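PDB 4J8L: uncharacterized protein YhfS from Escherichia coli, which is of unknown function but carries covalently bound pyridoxal 5'-phosphate and may have a cysteine synthase-like activity. Local coordinates for residues V280-F285 with C336-N341; P316-Y320 with V350-L354; I289-V293 with S357-I361. All coordinates share one frame; numbering follows the deposited sequence.

Interaction 1: V280-F285 with C336-N341; sequences VLIVEF and CAIRIN. With NI (nickel (II) ion), chain B.
The F285 ring meets I338 at its edge: CD1 of I338 lies near the ring plane, 4.1 Å from CZ. The carbonyl O of C336 stands oblique to the same ring, 3.2 Å from CD2 of F285, and also takes the F285 N-H in a nearly straight bond (N to O 2.8 Å, 171° at the hydrogen). The amide of N341 borders the other end of the contact, where CG1 of V280 runs across its side chain at about a right angle, 3.8 Å from ND2; that ND2 bonds to E310. Between these ends, L281 with I340 and V283 with I338 are antiparallel hydrogen-bonded pairs, I282 with R339 and E284 with A337 non-hydrogen-bonded ones, and V283 N bonds to I338 O at 2.9 Å. The methyl CG2 of V283, set opposite the carbonyl carbon by chi1 -180°, meets CD1 of I340 at 4.0 Å. These side chains, with L281, lie on the sheet face turned to helix 229-261. On the other face E284 and A337 meet CB to CB at 4.0 Å; the carboxylate of E284 is bonded to S270, and the guanidinium of R339 to the backbone O of A276 and R321. Beside the pairing, SG of C336 binds a nickel ion at 2.2 Å. The chemistry is thus divided: the main chain of L281, V283, I338 and I340 bonds across the pair, while I282, E284 and R339 turn theirs to the outer strands; one face is hydrocarbon, on the other charged side chains bond beyond the pair, and the thiol probably binds the metal as a thiolate.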
# COMPACT_ATOMS: atom_id res chain seq x y z
N VAL A 280 -2.24 10.05 5.79
CA VAL A 280 -2.70 11.34 5.28
C VAL A 280 -3.20 12.19 6.45
O VAL A 280 -3.24 11.73 7.59
CB VAL A 280 -3.90 11.16 4.31
CG1 VAL A 280 -3.47 10.39 3.06
CG2 VAL A 280 -5.06 10.47 5.00
N LEU A 281 -3.58 13.43 6.15
CA LEU A 281 -4.21 14.28 7.15
C LEU A 281 -5.73 14.22 7.08
O LEU A 281 -6.31 14.19 5.99
CB LEU A 281 -3.78 15.74 6.99
CG LEU A 281 -2.63 16.15 7.90
CD1 LEU A 281 -1.31 15.79 7.23
CD2 LEU A 281 -2.68 17.62 8.27
N ILE A 282 -6.37 14.19 8.24
CA ILE A 282 -7.81 14.37 8.29
C ILE A 282 -8.10 15.71 8.95
O ILE A 282 -7.73 15.94 10.10
CB ILE A 282 -8.50 13.26 9.08
CG1 ILE A 282 -8.34 11.94 8.33
CG2 ILE A 282 -9.97 13.58 9.28
CD1 ILE A 282 -8.44 10.75 9.20
N VAL A 283 -8.76 16.58 8.20
CA VAL A 283 -9.00 17.94 8.66
C VAL A 283 -10.49 18.19 8.82
O VAL A 283 -11.25 18.01 7.88
CB VAL A 283 -8.43 18.95 7.67
CG1 VAL A 283 -8.67 20.36 8.15
CG2 VAL A 283 -6.92 18.71 7.48
N GLU A 284 -10.88 18.59 10.03
CA GLU A 284 -12.29 18.83 10.35
C GLU A 284 -12.49 20.32 10.60
O GLU A 284 -11.70 20.95 11.30
CB GLU A 284 -12.69 18.04 11.59
CG GLU A 284 -14.17 18.18 12.00
CD GLU A 284 -14.42 17.75 13.43
OE1 GLU A 284 -13.48 17.82 14.25
OE2 GLU A 284 -15.56 17.36 13.75
N PHE A 285 -13.56 20.86 10.03
CA PHE A 285 -13.90 22.27 10.19
C PHE A 285 -14.98 22.47 11.25
O PHE A 285 -15.74 21.55 11.56
CB PHE A 285 -14.37 22.84 8.85
CG PHE A 285 -13.38 22.62 7.74
CD1 PHE A 285 -12.21 23.37 7.67
CD2 PHE A 285 -13.60 21.63 6.79
CE1 PHE A 285 -11.27 23.14 6.66
CE2 PHE A 285 -12.67 21.41 5.78
CZ PHE A 285 -11.51 22.16 5.71
N CYS A 336 -18.26 17.84 7.39
CA CYS A 336 -17.35 18.66 8.18
C CYS A 336 -15.85 18.39 7.95
O CYS A 336 -15.02 19.23 8.29
CB CYS A 336 -17.63 18.45 9.66
SG CYS A 336 -19.37 18.73 10.11
N ALA A 337 -15.50 17.23 7.42
CA ALA A 337 -14.09 16.84 7.37
C ALA A 337 -13.66 16.32 6.01
O ALA A 337 -14.48 15.81 5.23
CB ALA A 337 -13.79 15.82 8.45
N ILE A 338 -12.36 16.45 5.72
CA ILE A 338 -11.80 16.03 4.45
C ILE A 338 -10.49 15.29 4.68
O ILE A 338 -9.90 15.38 5.76
CB ILE A 338 -11.53 17.25 3.54
CG1 ILE A 338 -10.49 18.17 4.17
CG2 ILE A 338 -12.84 18.00 3.28
CD1 ILE A 338 -9.95 19.24 3.22
N ARG A 339 -10.04 14.56 3.66
CA ARG A 339 -8.70 13.98 3.66
C ARG A 339 -7.77 14.81 2.79
O ARG A 339 -8.16 15.29 1.73
CB ARG A 339 -8.71 12.55 3.11
CG ARG A 339 -9.21 11.50 4.10
CD ARG A 339 -9.16 10.09 3.50
NE ARG A 339 -10.14 9.91 2.43
CZ ARG A 339 -10.33 8.78 1.76
NH1 ARG A 339 -9.60 7.71 2.04
NH2 ARG A 339 -11.25 8.73 0.81
N ILE A 340 -6.53 14.99 3.25
CA ILE A 340 -5.51 15.64 2.44
C ILE A 340 -4.26 14.77 2.34
O ILE A 340 -3.67 14.42 3.36
CB ILE A 340 -5.09 17.00 3.01
CG1 ILE A 340 -6.28 17.96 3.06
CG2 ILE A 340 -4.00 17.65 2.13
CD1 ILE A 340 -5.93 19.30 3.66
N ASN A 341 -3.88 14.42 1.11
CA ASN A 341 -2.61 13.74 0.87
C ASN A 341 -1.73 14.74 0.14
O ASN A 341 -1.98 15.06 -1.02
CB ASN A 341 -2.84 12.50 0.01
CG ASN A 341 -1.58 11.64 -0.14
OD1 ASN A 341 -0.47 12.15 -0.11
ND2 ASN A 341 -1.77 10.33 -0.29
NI NI B . -19.18 20.65 11.25
O HOH W 1 -18.48 19.84 12.72
O HOH W 2 -21.13 20.52 11.90

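Interaction 2: P316-Y320 with V350-L354; sequences PPLFY and VLRIL
F319, on the outermost strand 318-320 of the four-stranded antiparallel sheet, and P317 just before it pack on helix 347-360, one of the helices layered against that sheet. Strand and helix segments run at 42° to each other with axes 11.1 Å apart, and the phenylalanine ring bridges that distance. With CG opposite the carbonyl carbon (chi1 -79°), the ring projects from the strand so that CZ leads into the helix, 3.8 Å from CG1 of V350 and 3.9 Å from CG2 of I353. The carbonyl O of V350 sits in the ring plane at the edge, facing CZ, while it also accepts the helical bond from L354 N. CE2 of F319 approaches CG of L354 obliquely at 3.9 Å, and the ring tip is thereby set among three side chains from little more than one turn of helix. The ring of P317 extends the apolar patch: CB touches CG2 of V350 at 4.0 Å, and CG meets CD1 of I353. L294 and A297 of helix 290-299 also border F319. Replacing F319 by an alanine would probably open a gap between strand and helix and leave V350, I353 and L354 without their common partner. Such a helix layer on one face of an antiparallel sheet is consistent with the small C-terminal domain of aminotransferase-like, fold type I PLP enzymes.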
# COMPACT_ATOMS: atom_id res chain seq x y z
N PRO A 316 0.36 17.45 -7.44
CA PRO A 316 -0.26 18.41 -6.51
C PRO A 316 -0.96 17.66 -5.37
O PRO A 316 -1.20 16.45 -5.48
CB PRO A 316 -1.31 19.12 -7.39
CG PRO A 316 -0.89 18.86 -8.80
CD PRO A 316 -0.29 17.48 -8.76
N PRO A 317 -1.27 18.35 -4.28
CA PRO A 317 -1.88 17.66 -3.14
C PRO A 317 -3.30 17.22 -3.48
O PRO A 317 -4.00 17.93 -4.22
CB PRO A 317 -1.91 18.74 -2.05
CG PRO A 317 -2.03 20.03 -2.82
CD PRO A 317 -1.17 19.81 -4.05
N LEU A 318 -3.72 16.08 -2.94
CA LEU A 318 -5.10 15.61 -3.09
C LEU A 318 -5.92 16.12 -1.91
O LEU A 318 -5.56 15.88 -0.76
CB LEU A 318 -5.12 14.09 -3.11
CG LEU A 318 -6.46 13.35 -3.03
CD1 LEU A 318 -7.25 13.49 -4.33
CD2 LEU A 318 -6.19 11.88 -2.72
N PHE A 319 -7.01 16.84 -2.21
CA PHE A 319 -8.03 17.23 -1.21
C PHE A 319 -9.27 16.43 -1.59
O PHE A 319 -9.81 16.64 -2.69
CB PHE A 319 -8.37 18.72 -1.32
CG PHE A 319 -7.37 19.67 -0.68
CD1 PHE A 319 -6.00 19.55 -0.92
CD2 PHE A 319 -7.82 20.74 0.09
CE1 PHE A 319 -5.10 20.47 -0.36
CE2 PHE A 319 -6.94 21.65 0.66
CZ PHE A 319 -5.58 21.52 0.43
N TYR A 320 -9.71 15.52 -0.72
CA TYR A 320 -10.66 14.48 -1.11
C TYR A 320 -11.69 14.24 -0.01
O TYR A 320 -11.45 14.57 1.15
CB TYR A 320 -9.90 13.17 -1.39
CG TYR A 320 -10.63 12.15 -2.23
CD1 TYR A 320 -11.38 12.53 -3.34
CD2 TYR A 320 -10.55 10.79 -1.94
CE1 TYR A 320 -12.04 11.60 -4.13
CE2 TYR A 320 -11.21 9.84 -2.72
CZ TYR A 320 -11.95 10.25 -3.81
OH TYR A 320 -12.60 9.32 -4.60
N VAL A 350 -0.23 23.64 0.88
CA VAL A 350 -1.48 23.06 1.36
C VAL A 350 -2.23 24.05 2.23
O VAL A 350 -3.45 24.23 2.10
CB VAL A 350 -1.24 21.74 2.13
CG1 VAL A 350 -2.54 21.25 2.77
CG2 VAL A 350 -0.68 20.68 1.18
N LEU A 351 -1.49 24.73 3.11
CA LEU A 351 -2.09 25.73 4.00
C LEU A 351 -2.69 26.88 3.20
O LEU A 351 -3.78 27.36 3.51
CB LEU A 351 -1.04 26.23 4.99
CG LEU A 351 -1.44 27.03 6.22
CD1 LEU A 351 -2.28 26.16 7.15
CD2 LEU A 351 -0.19 27.52 6.93
N ARG A 352 -1.97 27.32 2.17
CA ARG A 352 -2.45 28.41 1.34
C ARG A 352 -3.73 28.03 0.60
O ARG A 352 -4.70 28.78 0.58
CB ARG A 352 -1.38 28.85 0.34
CG ARG A 352 -1.85 29.99 -0.59
CD ARG A 352 -0.79 30.38 -1.62
NE ARG A 352 -0.41 29.26 -2.49
CZ ARG A 352 -1.18 28.78 -3.46
NH1 ARG A 352 -2.38 29.31 -3.69
NH2 ARG A 352 -0.76 27.76 -4.20
N ILE A 353 -3.73 26.85 -0.00
CA ILE A 353 -4.92 26.40 -0.72
C ILE A 353 -6.10 26.27 0.26
O ILE A 353 -7.23 26.67 -0.06
CB ILE A 353 -4.68 25.05 -1.44
CG1 ILE A 353 -3.68 25.26 -2.59
CG2 ILE A 353 -5.98 24.50 -1.99
CD1 ILE A 353 -3.23 23.94 -3.22
N LEU A 354 -5.83 25.74 1.45
CA LEU A 354 -6.86 25.65 2.48
C LEU A 354 -7.44 27.02 2.83
O LEU A 354 -8.66 27.20 2.85
CB LEU A 354 -6.29 25.02 3.75
CG LEU A 354 -6.66 23.58 4.06
CD1 LEU A 354 -6.09 23.18 5.40
CD2 LEU A 354 -8.18 23.41 4.05

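Interaction 3: I289-V293 with S357-I361; sequences IAARV and SIASI
Apolar contacts carry the meeting of I289, R292 and V293 with I358 and the C-terminal residue I361. The side chains of I289 and I361 cross at about a right angle, with CD1 of I361 3.7 Å from CG2 of I289. The other branch of I361, CG2, rests against the aliphatic base of R292, 3.8 Å from CB, where both residues lie exposed at the surface. Both contacts follow from the first torsion of I361 (chi1 64°), which tucks CG1 between the backbone N and the carbonyl carbon and turns CG2 opposite that carbon. V293 and I358 lie side by side and point the same way, CG2 of V293 being 3.9 Å from CG1 of I358; both also touch F285 of the sheet beneath. CB of S357 lies 4.2 Å from CG1 of V293 and 3.9 Å from its carbonyl O. The two segments thus join the start of helix 290-299 to the C-terminal part of helix 347-360 and the chain end, two helices packed on one face of the antiparallel sheet. I289 is the N-cap residue of the first, and its carbonyl O accepts V293 N at 2.8 Å. No hydrogen bond passes from one segment to the other, and the stronger polar bonds stay within or beside their own helix. OG of S357 is bonded to the carbonyl O of I353, one turn earlier. The guanidinium of R292 folds back: NH2 bonds to the carbonyl O of P288, and CG2 of I289 lies 3.5 Å above one face of the group, toward its rim. The exception is a weak hydrogen bond that links OG of S360 to E296 on the facing helix.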
# COMPACT_ATOMS: atom_id res chain seq x y z
N ILE A 289 -18.57 22.88 5.99
CA ILE A 289 -18.15 23.51 4.75
C ILE A 289 -17.25 22.61 3.91
O ILE A 289 -16.64 23.07 2.95
CB ILE A 289 -17.39 24.82 5.03
CG1 ILE A 289 -16.17 24.55 5.91
CG2 ILE A 289 -18.30 25.84 5.68
CD1 ILE A 289 -15.22 25.74 6.06
N ALA A 290 -17.18 21.33 4.27
CA ALA A 290 -16.21 20.43 3.65
C ALA A 290 -16.38 20.34 2.14
O ALA A 290 -15.41 20.45 1.40
CB ALA A 290 -16.29 19.04 4.27
N ALA A 291 -17.62 20.16 1.69
CA ALA A 291 -17.87 20.02 0.26
C ALA A 291 -17.51 21.30 -0.50
O ALA A 291 -16.87 21.24 -1.56
CB ALA A 291 -19.31 19.64 -0.00
N ARG A 292 -17.89 22.44 0.06
CA ARG A 292 -17.52 23.73 -0.55
C ARG A 292 -16.01 23.94 -0.58
O ARG A 292 -15.47 24.44 -1.57
CB ARG A 292 -18.21 24.89 0.16
CG ARG A 292 -19.69 24.99 -0.18
CD ARG A 292 -20.39 25.93 0.77
NE ARG A 292 -20.74 25.27 2.03
CZ ARG A 292 -21.19 25.92 3.10
NH1 ARG A 292 -21.33 27.24 3.05
NH2 ARG A 292 -21.50 25.26 4.21
N VAL A 293 -15.31 23.55 0.49
CA VAL A 293 -13.86 23.70 0.52
C VAL A 293 -13.21 22.83 -0.55
O VAL A 293 -12.28 23.26 -1.24
CB VAL A 293 -13.27 23.37 1.91
CG1 VAL A 293 -11.75 23.21 1.84
CG2 VAL A 293 -13.66 24.46 2.93
N SER A 357 -9.31 28.73 -0.15
CA SER A 357 -10.57 28.03 -0.41
C SER A 357 -11.63 28.42 0.61
O SER A 357 -12.77 28.73 0.24
CB SER A 357 -10.35 26.52 -0.41
OG SER A 357 -9.42 26.16 -1.43
N ILE A 358 -11.26 28.41 1.88
CA ILE A 358 -12.17 28.83 2.95
C ILE A 358 -12.64 30.28 2.78
O ILE A 358 -13.82 30.61 3.02
CB ILE A 358 -11.52 28.64 4.34
CG1 ILE A 358 -11.35 27.15 4.63
CG2 ILE A 358 -12.35 29.31 5.44
CD1 ILE A 358 -10.40 26.84 5.76
N ALA A 359 -11.73 31.14 2.36
CA ALA A 359 -12.06 32.55 2.18
C ALA A 359 -13.02 32.76 1.02
O ALA A 359 -13.68 33.79 0.94
CB ALA A 359 -10.78 33.37 1.98
N SER A 360 -13.11 31.78 0.13
CA SER A 360 -13.81 31.94 -1.13
C SER A 360 -15.18 31.25 -1.17
O SER A 360 -15.92 31.41 -2.14
CB SER A 360 -12.95 31.41 -2.28
OG SER A 360 -13.60 31.58 -3.53
N ILE A 361 -15.50 30.49 -0.13
CA ILE A 361 -16.78 29.78 -0.10
C ILE A 361 -17.95 30.75 0.03
O ILE A 361 -19.08 30.44 -0.35
CB ILE A 361 -16.85 28.75 1.05
CG1 ILE A 361 -16.78 29.44 2.41
CG2 ILE A 361 -15.75 27.71 0.92
CD1 ILE A 361 -16.84 28.48 3.57
OXT ILE A 361 -17.80 31.88 0.52

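In the fold
Interaction 1 ties the central strands of the antiparallel sheet by main-chain hydrogen bonds, whereas interactions 2 and 3 have none across them and rely on apolar side chains. All three are largely buried, but interaction 3 runs out to the surface at the chain's end. Helix 347-360 serves both 2 and 3, where CD2 of L354 meets CG1 of V293. Strand 318-320 extends the sheet of interaction 1, with L318 N probably bonded to N341 O. A290 packs on A337 and I338, and I358 on F285, so the helices of interaction 3 pack against one face of that sheet. The segments of interaction 1 alternate along the chain with those of 2 and of 3, knitting one domain together.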